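Local atomic coordinates of peptidoglycan synthetase penicillin-binding protein 3 (Bifidobacterium adolescentis, PDB entry 4YE5), a protein that probably binds penicillin and probably cross-links peptidoglycan strands during cell-wall synthesis. Residues T24-K29 and I139-L144; I63-T68 and N74-N79; V83-T86 and A92-L95. All coordinates share one frame; numbering follows the deposited sequence.

Overall arrangement
All three contacts belong to the dimerisation-domain region, far from the centre of an elongated chain, and each mixes buried residues (Val26; Cys75 and His76; Val83 and Leu94) with exposed or partly exposed ones. Contact 1 sets the edge strands of two sheets side by side, with water standing between their backbones. Contacts 2 and 3, whose centres lie about 10 Å apart, hold parts of the long loop between helices 56-61 and 87-99: contact 2 by a disulfide and two direct hydrogen bonds, contact 3 by an arginine that bonds a loop carbonyl and by valine-leucine packing. His76 and Val83 pack together between these two. Contact 1 meets contact 3 where Val140 packs on Leu95.

Contact 1: residues T24-K29 and I139-L144; sequences TTVTLK and IVYAEL
The carbonyl oxygen of Ala142 accepts hydrogen bonds from two waters, and both carry the link on to the 24-29 segment. The first water lies 2.6 Å from Ala142 O and also donates to Thr27 O, joining two carbonyls. The second lies 3.1 Å from Ala142 O and accepts a bond from Leu144 N, while its reach to Lys29 N, at 3.3 Å, is weak. No direct hydrogen bond spans the gap, although the two backbones run nearly parallel, 15° apart: with the CA atoms of Val26 and Tyr141 separated by 7.3 Å, they stand too far apart for strand pairing.

Side-chain contacts made by carbon atoms join the segments as well. CG1 of Val26, swung anti to the backbone N, reaches CB of Tyr141 at 3.8 Å and lies obliquely to the root of the phenol ring. CG of Lys29 meets CD2 of Leu144 at 3.8 Å, the two side chains crossing at about a right angle. Only the aliphatic start of Lys29 is used here; the extended chain carries NZ away to the carbonyl oxygen of Asp166.

Each strand has its partner on its far flank. Strand 23-28 pairs with strand 186-191 and strand 140-144 with strand 50-54, so the contact is a water-bridged seam between the edges of two separate antiparallel sheets.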
ATOM      1  N   THR A  24     -25.884  31.316 -12.892  1.00 65.31           N
ATOM      2  CA  THR A  24     -25.364  30.052 -13.380  1.00 55.47           C
ATOM      3  C   THR A  24     -23.982  29.801 -12.805  1.00 47.08           C
ATOM      4  O   THR A  24     -23.106  30.659 -12.896  1.00 38.83           O
ATOM      5  CB  THR A  24     -25.275  30.069 -14.911  1.00 59.31           C
ATOM      6  OG1 THR A  24     -26.579  30.292 -15.456  1.00 62.56           O
ATOM      7  CG2 THR A  24     -24.730  28.756 -15.434  1.00 57.81           C
ATOM      8  N   THR A  25     -23.782  28.629 -12.208  1.00 40.18           N
ATOM      9  CA  THR A  25     -22.481  28.296 -11.665  1.00 41.84           C
ATOM     10  C   THR A  25     -21.827  27.185 -12.469  1.00 44.48           C
ATOM     11  O   THR A  25     -22.434  26.148 -12.743  1.00 45.70           O
ATOM     12  CB  THR A  25     -22.567  27.879 -10.197  1.00 46.71           C
ATOM     13  OG1 THR A  25     -23.075  28.973  -9.431  1.00 54.18           O
ATOM     14  CG2 THR A  25     -21.187  27.490  -9.670  1.00 42.59           C
ATOM     15  N   VAL A  26     -20.580  27.418 -12.855  1.00 41.07           N
ATOM     16  CA  VAL A  26     -19.828  26.437 -13.614  1.00 29.77           C
ATOM     17  C   VAL A  26     -18.721  25.897 -12.726  1.00 30.13           C
ATOM     18  O   VAL A  26     -17.945  26.657 -12.158  1.00 28.78           O
ATOM     19  CB  VAL A  26     -19.231  27.052 -14.911  1.00 30.28           C
ATOM     20  CG1 VAL A  26     -18.311  26.060 -15.594  1.00 23.44           C
ATOM     21  CG2 VAL A  26     -20.337  27.494 -15.872  1.00 28.79           C
ATOM     22  N   THR A  27     -18.649  24.578 -12.611  1.00 29.53           N
ATOM     23  CA  THR A  27     -17.591  23.930 -11.833  1.00 25.31           C
ATOM     24  C   THR A  27     -16.293  23.837 -12.619  1.00 23.93           C
ATOM     25  O   THR A  27     -16.276  23.384 -13.762  1.00 26.69           O
ATOM     26  CB  THR A  27     -18.020  22.517 -11.438  1.00 31.56           C
ATOM     27  OG1 THR A  27     -19.272  22.593 -10.747  1.00 33.77           O
ATOM     28  CG2 THR A  27     -16.961  21.838 -10.548  1.00 27.94           C
ATOM     29  N   LEU A  28     -15.204  24.289 -12.011  1.00 24.55           N
ATOM     30  CA  LEU A  28     -13.886  24.097 -12.589  1.00 26.80           C
ATOM     31  C   LEU A  28     -13.267  22.893 -11.868  1.00 31.06           C
ATOM     32  O   LEU A  28     -12.788  23.016 -10.746  1.00 27.47           O
ATOM     33  CB  LEU A  28     -13.039  25.339 -12.378  1.00 24.58           C
ATOM     34  CG  LEU A  28     -13.709  26.640 -12.885  1.00 25.15           C
ATOM     35  CD1 LEU A  28     -12.809  27.817 -12.592  1.00 27.52           C
ATOM     36  CD2 LEU A  28     -13.983  26.544 -14.372  1.00 23.57           C
ATOM     37  N   LYS A  29     -13.315  21.723 -12.492  1.00 30.94           N
ATOM     38  CA  LYS A  29     -12.879  20.511 -11.794  1.00 28.12           C
ATOM     39  C   LYS A  29     -11.359  20.454 -11.638  1.00 28.18           C
ATOM     40  O   LYS A  29     -10.629  20.654 -12.601  1.00 26.78           O
ATOM     41  CB  LYS A  29     -13.403  19.255 -12.490  1.00 29.79           C
ATOM     42  CG  LYS A  29     -12.806  17.989 -11.877  1.00 42.14           C
ATOM     43  CD  LYS A  29     -13.730  16.787 -11.964  1.00 40.56           C
ATOM     44  CE  LYS A  29     -13.207  15.658 -11.076  1.00 38.68           C
ATOM     45  NZ  LYS A  29     -14.342  14.803 -10.624  1.00 49.85           N
ATOM     46  N   ILE A 139     -22.836  29.755 -21.126  1.00 23.65           N
ATOM     47  CA  ILE A 139     -23.583  29.066 -22.185  1.00 26.56           C
ATOM     48  C   ILE A 139     -22.900  27.777 -22.609  1.00 28.99           C
ATOM     49  O   ILE A 139     -23.545  26.752 -22.809  1.00 28.89           O
ATOM     50  CB  ILE A 139     -23.785  29.972 -23.402  1.00 23.55           C
ATOM     51  CG1 ILE A 139     -24.474  31.263 -22.949  1.00 23.79           C
ATOM     52  CG2 ILE A 139     -24.586  29.237 -24.505  1.00 23.70           C
ATOM     53  CD1 ILE A 139     -24.541  32.305 -24.000  1.00 23.63           C
ATOM     54  N   VAL A 140     -21.586  27.837 -22.743  1.00 23.08           N
ATOM     55  CA  VAL A 140     -20.807  26.666 -23.100  1.00 22.89           C
ATOM     56  C   VAL A 140     -19.753  26.466 -22.005  1.00 22.72           C
ATOM     57  O   VAL A 140     -19.150  27.431 -21.536  1.00 23.52           O
ATOM     58  CB  VAL A 140     -20.123  26.867 -24.464  1.00 24.34           C
ATOM     59  CG1 VAL A 140     -19.305  25.659 -24.830  1.00 25.18           C
ATOM     60  CG2 VAL A 140     -21.162  27.156 -25.540  1.00 27.79           C
ATOM     61  N   TYR A 141     -19.554  25.228 -21.582  1.00 22.70           N
ATOM     62  CA  TYR A 141     -18.508  24.934 -20.606  1.00 23.85           C
ATOM     63  C   TYR A 141     -17.888  23.559 -20.833  1.00 24.39           C
ATOM     64  O   TYR A 141     -18.428  22.707 -21.564  1.00 25.38           O
ATOM     65  CB  TYR A 141     -19.020  25.068 -19.164  1.00 25.17           C
ATOM     66  CG  TYR A 141     -20.211  24.185 -18.835  1.00 34.59           C
ATOM     67  CD1 TYR A 141     -21.507  24.618 -19.094  1.00 33.99           C
ATOM     68  CD2 TYR A 141     -20.035  22.927 -18.249  1.00 35.67           C
ATOM     69  CE1 TYR A 141     -22.602  23.825 -18.793  1.00 37.96           C
ATOM     70  CE2 TYR A 141     -21.134  22.121 -17.940  1.00 40.21           C
ATOM     71  CZ  TYR A 141     -22.412  22.581 -18.216  1.00 40.70           C
ATOM     72  OH  TYR A 141     -23.506  21.805 -17.916  1.00 42.63           O
ATOM     73  N   ALA A 142     -16.739  23.364 -20.204  1.00 24.50           N
ATOM     74  CA  ALA A 142     -15.955  22.152 -20.366  1.00 26.23           C
ATOM     75  C   ALA A 142     -16.062  21.258 -19.129  1.00 32.30           C
ATOM     76  O   ALA A 142     -15.898  21.723 -18.003  1.00 30.62           O
ATOM     77  CB  ALA A 142     -14.512  22.525 -20.615  1.00 24.24           C
ATOM     78  N   GLU A 143     -16.328  19.971 -19.342  1.00 31.11           N
ATOM     79  CA  GLU A 143     -16.318  19.008 -18.241  1.00 32.37           C
ATOM     80  C   GLU A 143     -15.100  18.093 -18.358  1.00 28.53           C
ATOM     81  O   GLU A 143     -14.970  17.353 -19.325  1.00 24.29           O
ATOM     82  CB  GLU A 143     -17.623  18.193 -18.191  1.00 39.96           C
ATOM     83  CG  GLU A 143     -18.736  18.889 -17.398  1.00 49.83           C
ATOM     84  CD  GLU A 143     -20.068  18.124 -17.377  1.00 58.57           C
ATOM     85  OE1 GLU A 143     -20.213  17.126 -18.122  1.00 57.05           O
ATOM     86  OE2 GLU A 143     -20.973  18.542 -16.609  1.00 54.55           O
ATOM     87  N   LEU A 144     -14.203  18.181 -17.382  1.00 29.85           N
ATOM     88  CA  LEU A 144     -12.968  17.399 -17.364  1.00 32.99           C
ATOM     89  C   LEU A 144     -13.248  15.895 -17.259  1.00 33.78           C
ATOM     90  O   LEU A 144     -14.016  15.466 -16.405  1.00 31.99           O
ATOM     91  CB  LEU A 144     -12.089  17.854 -16.199  1.00 28.46           C
ATOM     92  CG  LEU A 144     -10.841  17.015 -15.932  1.00 33.40           C
ATOM     93  CD1 LEU A 144      -9.821  17.228 -17.034  1.00 35.15           C
ATOM     94  CD2 LEU A 144     -10.247  17.350 -14.553  1.00 27.24           C
TER
HETATM   95  O   HOH W   1     -15.354  23.703 -16.460  1.00 35.55           O
HETATM   96  O   HOH W   2     -14.334  20.704 -15.501  1.00 34.70           O

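Contact 2: residues I63-T68 and N74-N79; sequences IPTTCT and NCHQIN
Cys67 and Cys75 are joined covalently, SG to SG at 2.0 Å, with a disulfide torsion near the relaxed value at 90°. The two cysteines reach the bond differently: in Cys67 the sulfur lies anti to the carbonyl carbon, whereas in Cys75 it sits between the backbone N and the carbonyl carbon (chi1 58°).

Direct hydrogen bonds tie Thr65 to His76 twice. The backbone N of Thr65 donates to His76 ND1 at 2.9 Å, almost straight (169°) and close to the ring plane, so it meets the imidazole at its edge. In return His76 N donates to Thr65 O at 2.8 Å, in the carbonyl plane. Because ND1 accepts while NE2 bonds the carbonyl oxygen of Asn135, the ring is probably neutral with its proton on NE2, and these bonds at two corners fix its rotation.

The segments are the two limbs of a disulfide-closed loop: the Cys67-Cys75 link staples together the chain either side of residues 68-74, within the long irregular connection from helix 56-61 to helix 87-99.

One water adds a bridge, accepting from Cys67 N at 2.8 Å and donating to His76 O.

Van der Waals contacts fill in the rest. CB of Pro64 packs on CB of His76 at 3.9 Å, and the Thr65 methyl CG2 touches CB of Cys75. The Gln77 side chain, extended beyond CG, passes across the sulfur of Cys67, its CD 3.5 Å from Cys67 SG. Phe62 meets the imidazole of His76 edge-to-face.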
ATOM      1  N   ILE A  63     -27.510  37.145 -27.011  1.00 23.81           N
ATOM      2  CA  ILE A  63     -27.421  38.229 -27.987  1.00 24.29           C
ATOM      3  C   ILE A  63     -25.968  38.692 -28.073  1.00 27.41           C
ATOM      4  O   ILE A  63     -25.442  39.201 -27.093  1.00 26.29           O
ATOM      5  CB  ILE A  63     -28.295  39.446 -27.591  1.00 29.45           C
ATOM      6  CG1 ILE A  63     -29.753  39.023 -27.415  1.00 37.04           C
ATOM      7  CG2 ILE A  63     -28.192  40.553 -28.652  1.00 23.59           C
ATOM      8  CD1 ILE A  63     -30.638  40.113 -26.855  1.00 40.85           C
ATOM      9  N   PRO A  64     -25.313  38.496 -29.234  1.00 26.01           N
ATOM     10  CA  PRO A  64     -23.880  38.823 -29.314  1.00 25.39           C
ATOM     11  C   PRO A  64     -23.639  40.338 -29.269  1.00 23.26           C
ATOM     12  O   PRO A  64     -24.419  41.125 -29.793  1.00 22.90           O
ATOM     13  CB  PRO A  64     -23.456  38.261 -30.681  1.00 22.78           C
ATOM     14  CG  PRO A  64     -24.755  38.313 -31.506  1.00 26.81           C
ATOM     15  CD  PRO A  64     -25.841  37.964 -30.508  1.00 25.66           C
ATOM     16  N   THR A  65     -22.538  40.711 -28.632  1.00 23.96           N
ATOM     17  CA  THR A  65     -22.142  42.099 -28.481  1.00 24.90           C
ATOM     18  C   THR A  65     -21.301  42.551 -29.667  1.00 23.39           C
ATOM     19  O   THR A  65     -20.329  41.896 -30.035  1.00 23.67           O
ATOM     20  CB  THR A  65     -21.329  42.263 -27.182  1.00 25.03           C
ATOM     21  OG1 THR A  65     -22.190  41.996 -26.065  1.00 23.49           O
ATOM     22  CG2 THR A  65     -20.751  43.681 -27.059  1.00 24.05           C
ATOM     23  N   THR A  66     -21.687  43.674 -30.257  1.00 22.95           N
ATOM     24  CA  THR A  66     -20.970  44.250 -31.387  1.00 29.04           C
ATOM     25  C   THR A  66     -19.680  44.924 -30.909  1.00 34.49           C
ATOM     26  O   THR A  66     -19.685  45.675 -29.919  1.00 28.24           O
ATOM     27  CB  THR A  66     -21.866  45.239 -32.146  1.00 30.67           C
ATOM     28  OG1 THR A  66     -23.005  44.535 -32.671  1.00 28.66           O
ATOM     29  CG2 THR A  66     -21.107  45.889 -33.294  1.00 27.90           C
ATOM     30  N   CYS A  67     -18.568  44.625 -31.584  1.00 28.11           N
ATOM     31  CA  CYS A  67     -17.287  45.240 -31.233  1.00 28.88           C
ATOM     32  C   CYS A  67     -17.303  46.709 -31.629  1.00 29.19           C
ATOM     33  O   CYS A  67     -17.703  47.051 -32.736  1.00 28.64           O
ATOM     34  CB  CYS A  67     -16.118  44.493 -31.895  1.00 32.64           C
ATOM     35  SG  CYS A  67     -15.959  42.760 -31.353  1.00 42.74           S
ATOM     36  N   THR A  68     -16.924  47.587 -30.704  1.00 27.34           N
ATOM     37  CA  THR A  68     -16.926  49.022 -30.973  1.00 26.65           C
ATOM     38  C   THR A  68     -15.745  49.569 -30.203  1.00 25.09           C
ATOM     39  O   THR A  68     -15.034  48.818 -29.546  1.00 26.49           O
ATOM     40  CB  THR A  68     -18.235  49.744 -30.490  1.00 29.54           C
ATOM     41  OG1 THR A  68     -18.304  49.726 -29.055  1.00 26.79           O
ATOM     42  CG2 THR A  68     -19.488  49.102 -31.060  1.00 35.38           C
ATOM     43  N   ASN A  74     -14.201  42.981 -25.444  1.00 32.32           N
ATOM     44  CA  ASN A  74     -15.319  42.411 -24.693  1.00 32.23           C
ATOM     45  C   ASN A  74     -16.564  42.365 -25.576  1.00 32.41           C
ATOM     46  O   ASN A  74     -17.544  43.087 -25.352  1.00 27.85           O
ATOM     47  CB  ASN A  74     -15.574  43.232 -23.437  1.00 26.86           C
ATOM     48  CG  ASN A  74     -14.311  43.420 -22.618  1.00 33.87           C
ATOM     49  OD1 ASN A  74     -13.845  42.488 -21.982  1.00 37.81           O
ATOM     50  ND2 ASN A  74     -13.747  44.626 -22.650  1.00 37.17           N
ATOM     51  N   CYS A  75     -16.512  41.513 -26.591  1.00 23.63           N
ATOM     52  CA  CYS A  75     -17.522  41.523 -27.645  1.00 23.36           C
ATOM     53  C   CYS A  75     -17.401  40.240 -28.449  1.00 25.14           C
ATOM     54  O   CYS A  75     -16.553  39.378 -28.162  1.00 25.78           O
ATOM     55  CB  CYS A  75     -17.322  42.734 -28.565  1.00 30.34           C
ATOM     56  SG  CYS A  75     -15.641  42.792 -29.344  1.00 35.04           S
ATOM     57  N   HIS A  76     -18.253  40.107 -29.457  1.00 23.92           N
ATOM     58  CA  HIS A  76     -18.263  38.894 -30.243  1.00 26.27           C
ATOM     59  C   HIS A  76     -18.078  39.277 -31.702  1.00 27.92           C
ATOM     60  O   HIS A  76     -18.704  40.216 -32.201  1.00 25.96           O
ATOM     61  CB  HIS A  76     -19.578  38.137 -30.032  1.00 27.77           C
ATOM     62  CG  HIS A  76     -19.867  37.826 -28.595  1.00 24.70           C
ATOM     63  ND1 HIS A  76     -20.674  38.625 -27.808  1.00 22.83           N
ATOM     64  CD2 HIS A  76     -19.444  36.818 -27.795  1.00 22.70           C
ATOM     65  CE1 HIS A  76     -20.742  38.114 -26.590  1.00 22.93           C
ATOM     66  NE2 HIS A  76     -20.004  37.017 -26.558  1.00 28.14           N
ATOM     67  N   GLN A  77     -17.184  38.564 -32.376  1.00 24.89           N
ATOM     68  CA  GLN A  77     -16.939  38.810 -33.792  1.00 32.34           C
ATOM     69  C   GLN A  77     -16.463  37.543 -34.498  1.00 30.10           C
ATOM     70  O   GLN A  77     -15.940  36.630 -33.879  1.00 28.64           O
ATOM     71  CB  GLN A  77     -15.924  39.944 -33.985  1.00 32.12           C
ATOM     72  CG  GLN A  77     -14.642  39.771 -33.192  1.00 44.02           C
ATOM     73  CD  GLN A  77     -13.682  40.941 -33.365  1.00 62.43           C
ATOM     74  OE1 GLN A  77     -13.868  41.790 -34.241  1.00 70.05           O
ATOM     75  NE2 GLN A  77     -12.656  40.994 -32.520  1.00 68.59           N
ATOM     76  N   ILE A  78     -16.687  37.496 -35.802  1.00 36.84           N
ATOM     77  CA  ILE A  78     -16.161  36.417 -36.623  1.00 40.48           C
ATOM     78  C   ILE A  78     -15.493  37.073 -37.822  1.00 38.56           C
ATOM     79  O   ILE A  78     -16.129  37.852 -38.537  1.00 35.48           O
ATOM     80  CB  ILE A  78     -17.271  35.460 -37.086  1.00 39.91           C
ATOM     81  CG1 ILE A  78     -17.744  34.611 -35.904  1.00 37.70           C
ATOM     82  CG2 ILE A  78     -16.743  34.526 -38.180  1.00 41.80           C
ATOM     83  CD1 ILE A  78     -19.207  34.259 -35.944  1.00 40.31           C
ATOM     84  N   ASN A  79     -14.203  36.795 -37.999  1.00 38.93           N
ATOM     85  CA  ASN A  79     -13.424  37.412 -39.067  1.00 43.82           C
ATOM     86  C   ASN A  79     -13.533  38.929 -39.027  1.00 43.93           C
ATOM     87  O   ASN A  79     -13.639  39.575 -40.064  1.00 49.67           O
ATOM     88  CB  ASN A  79     -13.861  36.882 -40.441  1.00 49.90           C
ATOM     89  CG  ASN A  79     -13.735  35.360 -40.550  1.00 58.61           C
ATOM     90  OD1 ASN A  79     -12.814  34.756 -39.996  1.00 57.43           O
ATOM     91  ND2 ASN A  79     -14.672  34.738 -41.260  1.00 61.17           N
TER
HETATM   92  O   HOH W   3     -18.686  42.576 -33.470  1.00 20.47           O

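Contact 3: residues V83-T86 and A92-L95; sequences VGVT and ARLL
Arg93 reaches out from its helix to Val83, donating from NH1 to the carbonyl oxygen at 3.2 Å. The oxygen lies almost exactly in the guanidinium plane and the donor in the carbonyl plane, yet the bond is bent, with an N-H...O angle of 140°. The arginine arrives there with chi1 at -96°, displaced from the usual staggered position, and from CG to NE it is fully extended, which brings the guanidinium group across to the loop.

Val85 packs against the same group, and both its methyls face the arginine. Val85 CG1 lies over one face of the guanidinium, 3.7 Å from Arg93 NH1; Val85 CG2 is equally near NH1 and also approaches CD. The two side chains cross at about a right angle.

A separate apolar contact is made by Val83 CG2, which touches CD2 of Leu94 at 3.8 Å. Leu94 CG lies anti to the carbonyl carbon (chi1 -72°), which turns its CD2 methyl to the valine, again with the side chains roughly perpendicular.

The loop thus folds back over the helix it leads into, 87-99. Ala90, one turn before Leu94 on the helix, also touches Val83 and Val85, while Ala92 and Leu95 pack on Leu106 of helix 103-109.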
ATOM      1  N   VAL A  83     -21.480  39.060 -35.461  1.00 26.71           N
ATOM      2  CA  VAL A  83     -21.952  37.694 -35.678  1.00 27.73           C
ATOM      3  C   VAL A  83     -23.154  37.709 -36.642  1.00 32.24           C
ATOM      4  O   VAL A  83     -23.252  36.861 -37.530  1.00 33.51           O
ATOM      5  CB  VAL A  83     -22.292  37.002 -34.335  1.00 23.02           C
ATOM      6  CG1 VAL A  83     -22.895  35.630 -34.564  1.00 26.77           C
ATOM      7  CG2 VAL A  83     -21.031  36.895 -33.443  1.00 22.90           C
ATOM      8  N   GLY A  84     -24.046  38.685 -36.477  1.00 27.55           N
ATOM      9  CA  GLY A  84     -25.111  38.915 -37.449  1.00 30.84           C
ATOM     10  C   GLY A  84     -26.428  38.195 -37.202  1.00 30.74           C
ATOM     11  O   GLY A  84     -27.420  38.499 -37.839  1.00 35.77           O
ATOM     12  N   VAL A  85     -26.436  37.232 -36.286  1.00 28.18           N
ATOM     13  CA  VAL A  85     -27.663  36.544 -35.896  1.00 33.60           C
ATOM     14  C   VAL A  85     -27.683  36.491 -34.379  1.00 31.26           C
ATOM     15  O   VAL A  85     -26.753  36.986 -33.748  1.00 29.35           O
ATOM     16  CB  VAL A  85     -27.739  35.107 -36.474  1.00 32.29           C
ATOM     17  CG1 VAL A  85     -28.020  35.154 -37.978  1.00 38.23           C
ATOM     18  CG2 VAL A  85     -26.450  34.320 -36.179  1.00 27.49           C
ATOM     19  N   THR A  86     -28.727  35.900 -33.798  1.00 27.96           N
ATOM     20  CA  THR A  86     -28.843  35.785 -32.343  1.00 26.58           C
ATOM     21  C   THR A  86     -29.113  34.361 -31.936  1.00 28.80           C
ATOM     22  O   THR A  86     -29.290  33.480 -32.788  1.00 29.40           O
ATOM     23  CB  THR A  86     -29.980  36.679 -31.757  1.00 33.67           C
ATOM     24  OG1 THR A  86     -31.264  36.173 -32.160  1.00 35.33           O
ATOM     25  CG2 THR A  86     -29.835  38.126 -32.219  1.00 30.05           C
ATOM     26  N   ALA A  92     -23.777  28.888 -32.324  1.00 28.87           N
ATOM     27  CA  ALA A  92     -23.289  27.849 -33.232  1.00 34.85           C
ATOM     28  C   ALA A  92     -22.213  28.393 -34.175  1.00 24.32           C
ATOM     29  O   ALA A  92     -21.197  27.746 -34.395  1.00 32.93           O
ATOM     30  CB  ALA A  92     -24.456  27.209 -34.034  1.00 26.65           C
ATOM     31  N   ARG A  93     -22.439  29.592 -34.709  1.00 27.94           N
ATOM     32  CA  ARG A  93     -21.482  30.228 -35.621  1.00 29.23           C
ATOM     33  C   ARG A  93     -20.146  30.505 -34.955  1.00 32.03           C
ATOM     34  O   ARG A  93     -19.084  30.353 -35.564  1.00 30.76           O
ATOM     35  CB  ARG A  93     -22.041  31.544 -36.153  1.00 31.74           C
ATOM     36  CG  ARG A  93     -22.701  31.411 -37.482  1.00 40.22           C
ATOM     37  CD  ARG A  93     -23.284  32.721 -37.949  1.00 37.87           C
ATOM     38  NE  ARG A  93     -24.163  32.494 -39.089  1.00 41.44           N
ATOM     39  CZ  ARG A  93     -24.795  33.452 -39.752  1.00 35.44           C
ATOM     40  NH1 ARG A  93     -24.661  34.735 -39.400  1.00 31.57           N
ATOM     41  NH2 ARG A  93     -25.558  33.125 -40.771  1.00 41.48           N
ATOM     42  N   LEU A  94     -20.201  30.947 -33.706  1.00 23.53           N
ATOM     43  CA  LEU A  94     -18.985  31.213 -32.951  1.00 23.27           C
ATOM     44  C   LEU A  94     -18.231  29.917 -32.681  1.00 23.33           C
ATOM     45  O   LEU A  94     -17.005  29.856 -32.783  1.00 28.67           O
ATOM     46  CB  LEU A  94     -19.323  31.948 -31.643  1.00 22.95           C
ATOM     47  CG  LEU A  94     -19.753  33.409 -31.791  1.00 26.89           C
ATOM     48  CD1 LEU A  94     -20.443  33.922 -30.527  1.00 26.04           C
ATOM     49  CD2 LEU A  94     -18.542  34.299 -32.145  1.00 23.67           C
ATOM     50  N   LEU A  95     -18.972  28.868 -32.354  1.00 23.41           N
ATOM     51  CA  LEU A  95     -18.374  27.609 -31.917  1.00 23.42           C
ATOM     52  C   LEU A  95     -17.848  26.769 -33.064  1.00 28.50           C
ATOM     53  O   LEU A  95     -16.859  26.050 -32.904  1.00 29.82           O
ATOM     54  CB  LEU A  95     -19.407  26.747 -31.194  1.00 25.94           C
ATOM     55  CG  LEU A  95     -19.675  26.971 -29.723  1.00 35.18           C
ATOM     56  CD1 LEU A  95     -20.782  26.011 -29.274  1.00 31.58           C
ATOM     57  CD2 LEU A  95     -18.392  26.723 -28.971  1.00 33.25           C
TER